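Local structure of beta-ketothiolase BktB (4NZS) at residues 14-19 with 37-42; 10-15 with 261-266; 56-61 with 99-104; 285-290 with 390-395; 61-66 with 355-360. The protein catalyses the thiolase condensation of acetyl-CoA with propionyl-CoA or a second acetyl-CoA, supplying beta-ketoacyl-CoA for efficient production of the copolymer PHBV. All blocks are in the same frame, centred on the assembly; numbering follows the deposited sequence.

In the fold
Contacts 1 to 3 lie at the core sheet of the N-terminal half and contact 4 at that of the C-terminal half, joined through strand 10-22; contact 5 follows contact 3 through N61. Contacts 1 and 2 share that strand, centres 11 Å apart, and V39 packs on A261 and A262. I102 and F59 tie contact 3 to contact 2. Contact 4 meets contact 3 where H287 NE2 lies 3.0 Å from Q100 OE1. Contact 5 carries H355, probably a proton acceptor, and its I357 side chain is about 5 Å from that of C95, probably the acyl-carrying nucleophile. The I392 side chain is about 8 Å from it; contacts 1 and 2 lie away from these sites.

Contact 1 of 5, residues 14-19 with 37-42; sequences SGVRTA and ALVVRE
V39 of helix 32-47 bears on the backbone of strand 10-22 where R17 passes into T18. Its CG1, held anti to the carbonyl carbon (chi1 -58°), lies 3.6 Å from T18 N and 3.9 Å from R17 C, so this methyl rests on the peptide link itself. The methyl of T18 completes the grouping: T18 CG2 is 3.8 Å from L38 CD2 and nearly as close to V39 CG1. Two residues before T18, V16 CG1 stands 4.0 Å from E42 CB and equally near V39 O. E42 meets the strand through CB; its chain bends at chi2 and its end leads away.

The polar ends turn elsewhere. T18 OG1 donates to A19 O at 2.9 Å, from above the carbonyl plane, and is also bonded to A260 N. R17 points away from the helix: its NH1 donates to T18 O in the carbonyl plane, on a lone pair, and forms a salt bridge with D222.

Strand and helix segment axes approach to 7.9 Å and run roughly antiparallel (149°), which places helix 32-47 as a cover on the sheet of the thiolase fold. Just past the segment, S14 OG to A43 O gives a polar tie to this helix. Between 14-19 and 37-42 themselves the chemistry is methyl against methyl and methyl against peptide, implying that the contact probably rests on close packing.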
# COMPACT_ATOMS: atom_id res chain seq x y z
N SER A 14 -32.71 11.28 -26.43
CA SER A 14 -31.46 12.03 -26.37
C SER A 14 -30.27 11.09 -26.26
O SER A 14 -30.42 9.91 -25.89
CB SER A 14 -31.46 12.93 -25.15
OG SER A 14 -31.30 12.15 -23.99
N GLY A 15 -29.10 11.64 -26.55
CA GLY A 15 -27.85 10.88 -26.55
C GLY A 15 -26.68 11.84 -26.37
O GLY A 15 -26.53 12.75 -27.16
N VAL A 16 -25.83 11.62 -25.38
CA VAL A 16 -24.84 12.64 -25.01
C VAL A 16 -23.56 12.03 -24.37
O VAL A 16 -23.59 10.87 -23.87
CB VAL A 16 -25.55 13.68 -24.08
CG1 VAL A 16 -24.85 13.87 -22.73
CG2 VAL A 16 -25.72 15.02 -24.79
N ARG A 17 -22.47 12.81 -24.33
CA ARG A 17 -21.21 12.33 -23.78
C ARG A 17 -20.24 13.41 -23.30
O ARG A 17 -20.23 14.47 -23.81
CB ARG A 17 -20.50 11.51 -24.85
CG ARG A 17 -20.03 12.29 -26.06
CD ARG A 17 -19.08 11.36 -26.84
NE ARG A 17 -18.47 11.91 -28.04
CZ ARG A 17 -17.32 12.57 -28.06
NH1 ARG A 17 -16.67 12.86 -26.95
NH2 ARG A 17 -16.84 13.00 -29.21
N THR A 18 -19.41 13.13 -22.30
CA THR A 18 -18.21 13.94 -22.10
C THR A 18 -17.39 13.81 -23.34
O THR A 18 -17.63 12.92 -24.14
CB THR A 18 -17.33 13.48 -20.90
OG1 THR A 18 -16.73 12.21 -21.17
CG2 THR A 18 -18.21 13.39 -19.62
N ALA A 19 -16.48 14.75 -23.50
CA ALA A 19 -15.32 14.60 -24.38
C ALA A 19 -14.40 13.57 -23.78
O ALA A 19 -14.51 13.30 -22.59
CB ALA A 19 -14.59 15.94 -24.48
N ALA A 37 -22.65 11.03 -13.59
CA ALA A 37 -23.80 11.75 -13.08
C ALA A 37 -24.13 12.84 -14.09
O ALA A 37 -25.29 13.06 -14.45
CB ALA A 37 -23.49 12.36 -11.72
N LEU A 38 -23.07 13.50 -14.56
CA LEU A 38 -23.17 14.66 -15.47
C LEU A 38 -23.96 14.27 -16.69
O LEU A 38 -25.07 14.73 -16.87
CB LEU A 38 -21.76 15.19 -15.86
CG LEU A 38 -21.57 16.22 -16.99
CD1 LEU A 38 -21.53 17.66 -16.48
CD2 LEU A 38 -20.28 15.99 -17.77
N VAL A 39 -23.41 13.36 -17.50
CA VAL A 39 -24.09 12.96 -18.74
C VAL A 39 -25.48 12.41 -18.48
O VAL A 39 -26.30 12.34 -19.38
CB VAL A 39 -23.32 11.87 -19.55
CG1 VAL A 39 -21.92 12.36 -19.90
CG2 VAL A 39 -23.30 10.55 -18.78
N VAL A 40 -25.75 11.97 -17.29
CA VAL A 40 -27.12 11.58 -17.04
C VAL A 40 -27.90 12.85 -17.01
O VAL A 40 -28.87 12.98 -17.74
CB VAL A 40 -27.29 10.84 -15.74
CG1 VAL A 40 -28.78 10.65 -15.44
CG2 VAL A 40 -26.57 9.51 -15.82
N ARG A 41 -27.46 13.81 -16.19
CA ARG A 41 -28.22 15.04 -16.08
C ARG A 41 -28.37 15.73 -17.41
O ARG A 41 -29.47 16.17 -17.79
CB ARG A 41 -27.60 16.00 -15.10
CG ARG A 41 -28.62 17.03 -14.63
CD ARG A 41 -28.45 17.32 -13.16
NE ARG A 41 -27.24 18.11 -12.95
CZ ARG A 41 -27.14 19.43 -13.19
NH1 ARG A 41 -28.17 20.13 -13.69
NH2 ARG A 41 -26.01 20.08 -12.95
N GLU A 42 -27.30 15.78 -18.17
CA GLU A 42 -27.41 16.43 -19.47
C GLU A 42 -28.35 15.76 -20.47
O GLU A 42 -29.05 16.43 -21.25
CB GLU A 42 -26.05 16.59 -20.11
CG GLU A 42 -25.98 17.84 -20.94
CD GLU A 42 -26.28 19.05 -20.08
OE1 GLU A 42 -27.48 19.32 -19.87
OE2 GLU A 42 -25.32 19.69 -19.59

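Contact 2 of 5, residues 10-15 with 261-266; sequences VVVVSG and AAVVMM
The side chain of M266 lies across those of V11 and V13. Its CB is 3.7 Å from V11 CG2 and 3.8 Å from V13 CG2, so two valine methyls meet one methylene, while M266 SD packs 3.6 Å from that same V13 methyl. Helix 268-274 covers V11 and M266 through A271.

V12, V263 and M265 occupy the other face of the sheet. The valine fork is split: with CG1 anti to the backbone N (chi1 -165°), V12 CG1 meets V263 CB at 3.8 Å and leaves CG2 for M265 CG. I102 of helix 97-110 touches both V263 and M265.

S14 and V264 meet tightly, S14 OG standing 3.1 Å from V264 CG2. The hydroxyl is not left to the methyl alone, since it is hydrogen-bonded to A43 O in helix 32-47.

The backbone explains these positions. V11 and M266 form an antiparallel hydrogen-bonded pair, in which M266 N reaches V11 O at 2.7 Å, nearly along the C=O axis (C=O...N angle 160°). V264 N donates to S14 O at 2.8 Å from above the carbonyl plane. V13 and S14 both face V264 in a classic beta bulge, and V264 O receives only weak bonds from their two amides. The extra residue lets V13 join V11 beside M266. Apolar contacts on both faces, with only weak bonds, one bent and one long, at the bulge, imply that the junction between strands 10-22 and 257-267 relies there on side-chain packing as well as on the ladder.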
# COMPACT_ATOMS: atom_id res chain seq x y z
N VAL A 10 -38.75 0.34 -28.85
CA VAL A 10 -37.87 1.33 -28.14
C VAL A 10 -37.07 2.33 -28.99
O VAL A 10 -36.40 1.95 -29.96
CB VAL A 10 -36.83 0.66 -27.22
CG1 VAL A 10 -37.52 0.01 -26.03
CG2 VAL A 10 -35.94 -0.32 -27.98
N VAL A 11 -37.08 3.59 -28.57
CA VAL A 11 -36.46 4.68 -29.34
C VAL A 11 -35.54 5.51 -28.47
O VAL A 11 -35.67 5.49 -27.24
CB VAL A 11 -37.53 5.67 -29.84
CG1 VAL A 11 -38.46 4.97 -30.81
CG2 VAL A 11 -38.33 6.29 -28.69
N VAL A 12 -34.67 6.28 -29.12
CA VAL A 12 -33.73 7.14 -28.42
C VAL A 12 -34.00 8.62 -28.53
O VAL A 12 -33.68 9.26 -29.55
CB VAL A 12 -32.31 6.94 -28.92
CG1 VAL A 12 -31.36 7.57 -27.92
CG2 VAL A 12 -32.05 5.45 -29.12
N VAL A 13 -34.48 9.18 -27.44
CA VAL A 13 -34.83 10.58 -27.43
C VAL A 13 -33.58 11.45 -27.42
O VAL A 13 -33.38 12.25 -28.30
CB VAL A 13 -35.72 10.92 -26.26
CG1 VAL A 13 -36.23 12.34 -26.44
CG2 VAL A 13 -36.90 9.93 -26.14
N SER A 14 -32.71 11.28 -26.43
CA SER A 14 -31.46 12.03 -26.37
C SER A 14 -30.27 11.09 -26.26
O SER A 14 -30.42 9.91 -25.89
CB SER A 14 -31.46 12.93 -25.15
OG SER A 14 -31.30 12.15 -23.99
N GLY A 15 -29.10 11.64 -26.55
CA GLY A 15 -27.85 10.88 -26.55
C GLY A 15 -26.68 11.84 -26.37
O GLY A 15 -26.53 12.75 -27.16
N ALA A 261 -20.91 8.51 -21.11
CA ALA A 261 -21.88 8.70 -22.18
C ALA A 261 -23.23 8.20 -21.77
O ALA A 261 -23.27 7.11 -21.17
CB ALA A 261 -21.47 7.93 -23.40
N ALA A 262 -24.30 8.92 -22.13
CA ALA A 262 -25.67 8.40 -21.89
C ALA A 262 -26.65 8.62 -23.03
O ALA A 262 -26.55 9.56 -23.82
CB ALA A 262 -26.25 8.99 -20.61
N VAL A 263 -27.60 7.70 -23.13
CA VAL A 263 -28.73 7.92 -23.99
C VAL A 263 -29.96 7.85 -23.13
O VAL A 263 -30.03 6.99 -22.22
CB VAL A 263 -28.84 6.88 -25.11
CG1 VAL A 263 -27.50 6.73 -25.79
CG2 VAL A 263 -29.38 5.55 -24.60
N VAL A 264 -30.91 8.74 -23.41
CA VAL A 264 -32.25 8.54 -22.87
C VAL A 264 -33.03 7.78 -23.89
O VAL A 264 -32.98 8.10 -25.05
CB VAL A 264 -32.99 9.84 -22.56
CG1 VAL A 264 -34.42 9.51 -22.16
CG2 VAL A 264 -32.28 10.62 -21.44
N MET A 265 -33.74 6.77 -23.45
CA MET A 265 -34.59 6.02 -24.35
C MET A 265 -36.01 5.97 -23.89
O MET A 265 -36.35 6.32 -22.75
CB MET A 265 -34.11 4.60 -24.46
CG MET A 265 -32.98 4.39 -25.42
SD MET A 265 -32.27 2.86 -24.81
CE MET A 265 -31.09 2.52 -26.11
N MET A 266 -36.83 5.51 -24.81
CA MET A 266 -38.25 5.52 -24.65
C MET A 266 -38.90 4.48 -25.48
O MET A 266 -38.45 4.20 -26.60
CB MET A 266 -38.82 6.88 -25.08
CG MET A 266 -39.33 7.66 -23.91
SD MET A 266 -39.87 9.33 -24.26
CE MET A 266 -39.98 9.90 -22.56

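Contact 3 of 5, residues 56-61 with 99-104; sequences HVVFGN and LQAIVS
Q100 O is gripped twice by S104, the residue whose CB lies 4.3 Å from V58 CG1 across the contact. S104 N reaches this oxygen at 2.7 Å in the regular helical bond, and S104 OG donates to it at 3.0 Å from the opposite face of the carbonyl plane. The hydroxyl is thus folded back on its own helix, and what S104 presents to V58 is its CB.

The closer fit is between V58 and A101. With V58 CG1 anti to the backbone N (chi1 180°), that methyl lies 3.6 Å from both A101 CB and A101 CA. In return, A101 CB sits 3.4 Å from V58 O and 3.7 Å from G60 N, pressing on the peptide backbone of the strand. Such a small residue allows a close approach: the segment axes come to 6.7 Å and run almost antiparallel, at 164°.

Helix 97-110 is the crossover of a beta-alpha-beta unit from strand 88-92 to the parallel strand 116-124, and strand 57-60, lying between those two, passes beneath it. C95, probably the acyl-carrying nucleophile, as in other thiolases, precedes this helix, its side chain about 11 Å from G60. F59 turns to the other face of the sheet, where it packs on L72 and A76 of helix 72-79. At the start of the strand, the H56 ring meets H287 of the second subunit edge-to-face.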
# COMPACT_ATOMS: atom_id res chain seq x y z
N HIS A 56 -35.49 2.91 -15.02
CA HIS A 56 -34.37 1.95 -15.09
C HIS A 56 -33.09 2.62 -15.57
O HIS A 56 -33.15 3.47 -16.46
CB HIS A 56 -34.70 0.75 -15.96
CG HIS A 56 -34.40 -0.56 -15.29
ND1 HIS A 56 -33.22 -0.81 -14.64
CD2 HIS A 56 -35.14 -1.69 -15.16
CE1 HIS A 56 -33.23 -2.02 -14.14
NE2 HIS A 56 -34.38 -2.59 -14.45
N VAL A 57 -31.95 2.30 -14.95
CA VAL A 57 -30.64 2.75 -15.47
C VAL A 57 -29.59 1.65 -15.55
O VAL A 57 -29.41 0.85 -14.64
CB VAL A 57 -30.04 3.86 -14.62
CG1 VAL A 57 -28.67 4.28 -15.16
CG2 VAL A 57 -31.00 5.04 -14.59
N VAL A 58 -28.89 1.60 -16.66
CA VAL A 58 -27.79 0.68 -16.76
C VAL A 58 -26.53 1.37 -17.25
O VAL A 58 -26.53 2.02 -18.29
CB VAL A 58 -28.15 -0.51 -17.66
CG1 VAL A 58 -26.96 -1.47 -17.74
CG2 VAL A 58 -29.40 -1.22 -17.12
N PHE A 59 -25.45 1.19 -16.49
CA PHE A 59 -24.16 1.69 -16.87
C PHE A 59 -23.18 0.56 -17.12
O PHE A 59 -23.29 -0.54 -16.59
CB PHE A 59 -23.65 2.66 -15.83
CG PHE A 59 -23.81 4.10 -16.22
CD1 PHE A 59 -25.04 4.72 -16.13
CD2 PHE A 59 -22.71 4.84 -16.65
CE1 PHE A 59 -25.18 6.05 -16.49
CE2 PHE A 59 -22.83 6.18 -17.00
CZ PHE A 59 -24.08 6.78 -16.94
N GLY A 60 -22.25 0.84 -18.01
CA GLY A 60 -21.16 -0.05 -18.31
C GLY A 60 -19.90 0.57 -17.75
O GLY A 60 -19.62 1.80 -17.90
N ASN A 61 -19.16 -0.28 -17.08
CA ASN A 61 -17.90 0.12 -16.50
C ASN A 61 -17.10 -1.12 -16.32
O ASN A 61 -17.71 -2.19 -16.08
CB ASN A 61 -18.16 0.75 -15.14
CG ASN A 61 -16.90 0.92 -14.36
OD1 ASN A 61 -16.11 1.82 -14.66
ND2 ASN A 61 -16.65 0.04 -13.44
N LEU A 99 -22.26 -0.43 -24.88
CA LEU A 99 -23.36 -0.80 -25.73
C LEU A 99 -24.26 -1.75 -24.97
O LEU A 99 -25.47 -1.65 -24.92
CB LEU A 99 -22.82 -1.52 -26.96
CG LEU A 99 -23.70 -1.76 -28.16
CD1 LEU A 99 -24.70 -0.62 -28.35
CD2 LEU A 99 -22.79 -1.86 -29.36
N GLN A 100 -23.62 -2.71 -24.37
CA GLN A 100 -24.33 -3.69 -23.63
C GLN A 100 -25.27 -3.04 -22.62
O GLN A 100 -26.36 -3.55 -22.32
CB GLN A 100 -23.29 -4.55 -22.94
CG GLN A 100 -23.87 -5.50 -21.95
CD GLN A 100 -24.86 -6.37 -22.61
OE1 GLN A 100 -24.49 -7.32 -23.29
NE2 GLN A 100 -26.14 -6.06 -22.43
N ALA A 101 -24.82 -1.92 -22.06
CA ALA A 101 -25.68 -1.18 -21.13
C ALA A 101 -26.82 -0.59 -21.91
O ALA A 101 -27.95 -0.64 -21.49
CB ALA A 101 -24.91 -0.09 -20.40
N ILE A 102 -26.51 -0.02 -23.06
CA ILE A 102 -27.59 0.37 -23.93
C ILE A 102 -28.57 -0.80 -24.12
O ILE A 102 -29.76 -0.66 -23.79
CB ILE A 102 -27.03 0.90 -25.25
CG1 ILE A 102 -27.03 2.42 -25.21
CG2 ILE A 102 -27.86 0.45 -26.43
CD1 ILE A 102 -26.13 2.97 -24.16
N VAL A 103 -28.07 -1.93 -24.61
CA VAL A 103 -28.91 -3.10 -24.82
C VAL A 103 -29.71 -3.53 -23.59
O VAL A 103 -30.89 -3.85 -23.70
CB VAL A 103 -28.10 -4.32 -25.21
CG1 VAL A 103 -28.94 -5.55 -25.05
CG2 VAL A 103 -27.54 -4.18 -26.62
N SER A 104 -29.10 -3.61 -22.42
CA SER A 104 -29.86 -4.08 -21.28
C SER A 104 -30.90 -3.04 -20.84
O SER A 104 -31.96 -3.38 -20.29
CB SER A 104 -28.91 -4.48 -20.15
OG SER A 104 -27.97 -5.44 -20.62

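Contact 4 of 5, residues 285-290 with 390-395; sequences YGHAGV and QGIAAI
Residues 285-290 and 390-395 pair antiparallel, with Y285 facing A394 as a non-hydrogen-bonded pair and A288 facing G391 as a hydrogen-bonded one. This joins strands 280-289 and 390-398 within the sheet of the C-terminal half of the thiolase fold. The bonding is unequal along the ladder: G391 N to A288 O measures 2.8 Å and G286 N to A393 O 2.9 Å, whereas A288 N approaches G391 O at 3.1 Å from well above the carbonyl plane.

H287 and I392 lie side by side, pointing the same way. I392 extends CG1 anti to the backbone N (chi1 -156°), and its terminal methyl lies over one face of the imidazole in a CH-pi contact. I392 CD1 is 3.7 Å from the centroid of the H287 ring, displaced toward the rim. Since H287 NE2 is hydrogen-bonded to Q100 OE1, the ring is fixed both over its face and at this nitrogen.

Y285 contributes only its root, Y285 CB meeting A394 CB at 4.1 Å; its phenol leads away to D113 of the second subunit and its ring makes a cation-pi contact with R309. Q390 likewise spends its amide outside the pair, OE1 on R93 and NE2 on A88 O of the second subunit. C385, probably a proton acceptor, has its side chain about 6 Å from G391. The nearest point of the methyl-on-imidazole contact is I392 CD1 to H287 NE2, 3.4 Å.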
# COMPACT_ATOMS: atom_id res chain seq x y z
N TYR A 285 -30.15 -6.31 -32.27
CA TYR A 285 -28.83 -6.45 -31.65
C TYR A 285 -28.46 -7.91 -31.57
O TYR A 285 -29.34 -8.79 -31.38
CB TYR A 285 -28.83 -5.91 -30.22
CG TYR A 285 -29.69 -6.71 -29.27
CD1 TYR A 285 -29.25 -7.93 -28.72
CD2 TYR A 285 -30.96 -6.26 -28.92
CE1 TYR A 285 -30.07 -8.67 -27.87
CE2 TYR A 285 -31.78 -6.98 -28.05
CZ TYR A 285 -31.35 -8.17 -27.54
OH TYR A 285 -32.20 -8.87 -26.68
N GLY A 286 -27.16 -8.18 -31.67
CA GLY A 286 -26.63 -9.55 -31.60
C GLY A 286 -25.21 -9.67 -31.02
O GLY A 286 -24.28 -8.97 -31.44
N HIS A 287 -25.06 -10.60 -30.09
CA HIS A 287 -23.81 -10.80 -29.37
C HIS A 287 -23.06 -12.01 -29.97
O HIS A 287 -23.58 -12.69 -30.85
CB HIS A 287 -24.12 -11.07 -27.89
CG HIS A 287 -24.85 -9.97 -27.18
ND1 HIS A 287 -25.79 -9.16 -27.78
CD2 HIS A 287 -24.80 -9.57 -25.89
CE1 HIS A 287 -26.28 -8.32 -26.89
NE2 HIS A 287 -25.70 -8.55 -25.73
N ALA A 288 -21.83 -12.25 -29.50
CA ALA A 288 -21.08 -13.46 -29.87
C ALA A 288 -19.83 -13.68 -29.02
O ALA A 288 -19.20 -12.74 -28.53
CB ALA A 288 -20.69 -13.44 -31.33
N GLY A 289 -19.48 -14.95 -28.86
CA GLY A 289 -18.21 -15.33 -28.30
C GLY A 289 -17.30 -15.86 -29.41
O GLY A 289 -17.55 -16.91 -29.96
N VAL A 290 -16.26 -15.12 -29.74
CA VAL A 290 -15.29 -15.61 -30.70
C VAL A 290 -14.08 -16.08 -29.93
O VAL A 290 -14.09 -16.07 -28.70
CB VAL A 290 -14.97 -14.55 -31.75
CG1 VAL A 290 -16.26 -14.15 -32.43
CG2 VAL A 290 -14.28 -13.33 -31.14
N GLN A 390 -15.23 -11.82 -27.14
CA GLN A 390 -16.63 -11.49 -27.37
C GLN A 390 -16.79 -10.38 -28.40
O GLN A 390 -15.85 -9.69 -28.73
CB GLN A 390 -17.35 -11.16 -26.06
CG GLN A 390 -17.58 -12.36 -25.15
CD GLN A 390 -18.66 -12.12 -24.13
OE1 GLN A 390 -19.83 -12.13 -24.45
NE2 GLN A 390 -18.27 -11.90 -22.89
N GLY A 391 -18.00 -10.25 -28.93
CA GLY A 391 -18.36 -9.20 -29.88
C GLY A 391 -19.75 -8.72 -29.50
O GLY A 391 -20.52 -9.48 -28.92
N ILE A 392 -20.08 -7.44 -29.77
CA ILE A 392 -21.47 -6.96 -29.60
C ILE A 392 -21.84 -6.09 -30.75
O ILE A 392 -20.94 -5.54 -31.40
CB ILE A 392 -21.73 -6.21 -28.25
CG1 ILE A 392 -23.24 -6.27 -27.85
CG2 ILE A 392 -21.19 -4.77 -28.31
CD1 ILE A 392 -23.55 -6.00 -26.38
N ALA A 393 -23.16 -5.97 -31.01
CA ALA A 393 -23.67 -5.14 -32.11
C ALA A 393 -25.12 -4.77 -31.96
O ALA A 393 -25.95 -5.57 -31.56
CB ALA A 393 -23.50 -5.85 -33.42
N ALA A 394 -25.43 -3.55 -32.37
CA ALA A 394 -26.80 -3.16 -32.53
C ALA A 394 -26.92 -2.36 -33.81
O ALA A 394 -25.91 -1.88 -34.37
CB ALA A 394 -27.24 -2.32 -31.35
N ILE A 395 -28.16 -2.25 -34.30
CA ILE A 395 -28.43 -1.32 -35.40
C ILE A 395 -29.69 -0.52 -35.12
O ILE A 395 -30.63 -1.02 -34.51
CB ILE A 395 -28.51 -2.01 -36.79
CG1 ILE A 395 -29.43 -3.22 -36.76
CG2 ILE A 395 -27.14 -2.51 -37.24
CD1 ILE A 395 -30.29 -3.29 -37.99

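Contact 5 of 5, residues 61-66 with 355-360; sequences NVIQTE and HPIGAT
N61 and G358 bring their backbones together with no side chain between them, N61 CA standing 4.3 Å from G358 CA. The absence of a CB at G358 is what permits this: the chain at N61 and V62 lies directly against the first turn of helix 357-375.

Beside this point the contact is purely aliphatic. V62 CG2, anti to the carbonyl carbon, lies 4.1 Å from G358 CA and 4.2 Å from I357 CG1. The next residue extends the patch, I63 CD1 meeting I357 CD1 at 4.1 Å. Both V62 and I63 cross I357 at about a right angle, and the isoleucine is met at CG1 and again at its tip. Its chi1 of 55° sets CG1 between the backbone N and the carbonyl carbon, and leaves CG2 for another task: I357 CG2 sits 4.0 Å above the plane of the H355 imidazole, over its centre.

The carboxylate of E123 accepts from V62 N with OE2 and from I63 N with OE1, which holds two successive amides of the loop, while G358 N adds a weak bond to OE2 from the other segment. M70 of the second subunit packs on V62 and I63, so that subunit backs this loop.

Within 355-360, P356 centres an inverse gamma turn, and P356 O takes A359 N at 2.7 Å and T360 N at 3.0 Å as the helix begins. The I357 side chain is about 5 Å from that of C95. The sequence H-P-x-G-x-T at this helix start is characteristic of the thiolase active site, where H355 probably acts as a proton acceptor.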
# COMPACT_ATOMS: atom_id res chain seq x y z
N ASN A 61 -19.16 -0.28 -17.08
CA ASN A 61 -17.90 0.12 -16.50
C ASN A 61 -17.10 -1.12 -16.32
O ASN A 61 -17.71 -2.19 -16.08
CB ASN A 61 -18.16 0.75 -15.14
CG ASN A 61 -16.90 0.92 -14.36
OD1 ASN A 61 -16.11 1.82 -14.66
ND2 ASN A 61 -16.65 0.04 -13.44
N VAL A 62 -15.78 -1.02 -16.33
CA VAL A 62 -15.01 -2.24 -16.04
C VAL A 62 -14.15 -2.26 -14.80
O VAL A 62 -14.09 -3.25 -14.05
CB VAL A 62 -14.12 -2.65 -17.21
CG1 VAL A 62 -13.57 -4.04 -16.95
CG2 VAL A 62 -14.92 -2.65 -18.49
N ILE A 63 -13.43 -1.18 -14.65
CA ILE A 63 -12.43 -1.06 -13.66
C ILE A 63 -13.01 -0.21 -12.53
O ILE A 63 -13.41 0.92 -12.75
CB ILE A 63 -11.24 -0.28 -14.22
CG1 ILE A 63 -10.57 -1.02 -15.38
CG2 ILE A 63 -10.22 -0.09 -13.12
CD1 ILE A 63 -9.49 -0.17 -16.09
N GLN A 64 -12.99 -0.75 -11.32
CA GLN A 64 -13.39 -0.05 -10.13
C GLN A 64 -12.22 0.82 -9.64
O GLN A 64 -11.10 0.36 -9.40
CB GLN A 64 -13.84 -1.06 -9.11
CG GLN A 64 -14.87 -1.95 -9.73
CD GLN A 64 -15.54 -2.88 -8.75
OE1 GLN A 64 -16.53 -3.52 -9.10
NE2 GLN A 64 -15.01 -2.97 -7.53
N THR A 65 -12.51 2.11 -9.64
CA THR A 65 -11.70 3.14 -9.11
C THR A 65 -11.86 3.24 -7.62
O THR A 65 -10.95 3.66 -6.94
CB THR A 65 -12.16 4.47 -9.70
OG1 THR A 65 -11.91 4.42 -11.11
CG2 THR A 65 -11.36 5.59 -9.16
N GLU A 66 -13.00 2.82 -7.09
CA GLU A 66 -13.28 3.07 -5.71
C GLU A 66 -14.56 2.41 -5.40
O GLU A 66 -15.15 1.85 -6.28
CB GLU A 66 -13.36 4.58 -5.46
CG GLU A 66 -14.33 5.31 -6.37
CD GLU A 66 -14.83 6.61 -5.75
OE1 GLU A 66 -14.83 6.76 -4.52
OE2 GLU A 66 -15.20 7.50 -6.47
N HIS A 355 -10.11 5.17 -26.09
CA HIS A 355 -10.86 3.97 -25.81
C HIS A 355 -11.04 3.77 -24.30
O HIS A 355 -10.49 2.85 -23.71
CB HIS A 355 -10.17 2.77 -26.45
CG HIS A 355 -11.00 1.53 -26.42
ND1 HIS A 355 -10.47 0.27 -26.53
CD2 HIS A 355 -12.32 1.36 -26.19
CE1 HIS A 355 -11.43 -0.63 -26.42
NE2 HIS A 355 -12.57 0.01 -26.21
N PRO A 356 -11.89 4.63 -23.68
CA PRO A 356 -12.37 4.51 -22.33
C PRO A 356 -13.20 3.29 -22.17
O PRO A 356 -14.45 3.34 -22.18
CB PRO A 356 -13.26 5.73 -22.17
CG PRO A 356 -13.72 6.00 -23.53
CD PRO A 356 -12.51 5.77 -24.36
N ILE A 357 -12.51 2.18 -22.05
CA ILE A 357 -13.14 0.89 -22.38
C ILE A 357 -14.64 0.73 -22.07
O ILE A 357 -15.43 0.40 -22.94
CB ILE A 357 -12.35 -0.29 -21.79
CG1 ILE A 357 -12.18 -0.11 -20.30
CG2 ILE A 357 -10.97 -0.38 -22.45
CD1 ILE A 357 -11.14 -1.02 -19.72
N GLY A 358 -15.06 0.98 -20.85
CA GLY A 358 -16.44 0.62 -20.46
C GLY A 358 -17.47 1.66 -20.89
O GLY A 358 -18.66 1.42 -20.78
N ALA A 359 -17.00 2.81 -21.33
CA ALA A 359 -17.89 3.83 -21.81
C ALA A 359 -17.98 3.73 -23.32
O ALA A 359 -18.98 4.10 -23.94
CB ALA A 359 -17.38 5.22 -21.38
N THR A 360 -16.90 3.25 -23.92
CA THR A 360 -16.78 3.26 -25.36
C THR A 360 -17.98 2.80 -26.06
O THR A 360 -18.46 3.48 -26.89
CB THR A 360 -15.58 2.45 -25.79
OG1 THR A 360 -14.42 3.26 -25.59
CG2 THR A 360 -15.67 2.16 -27.23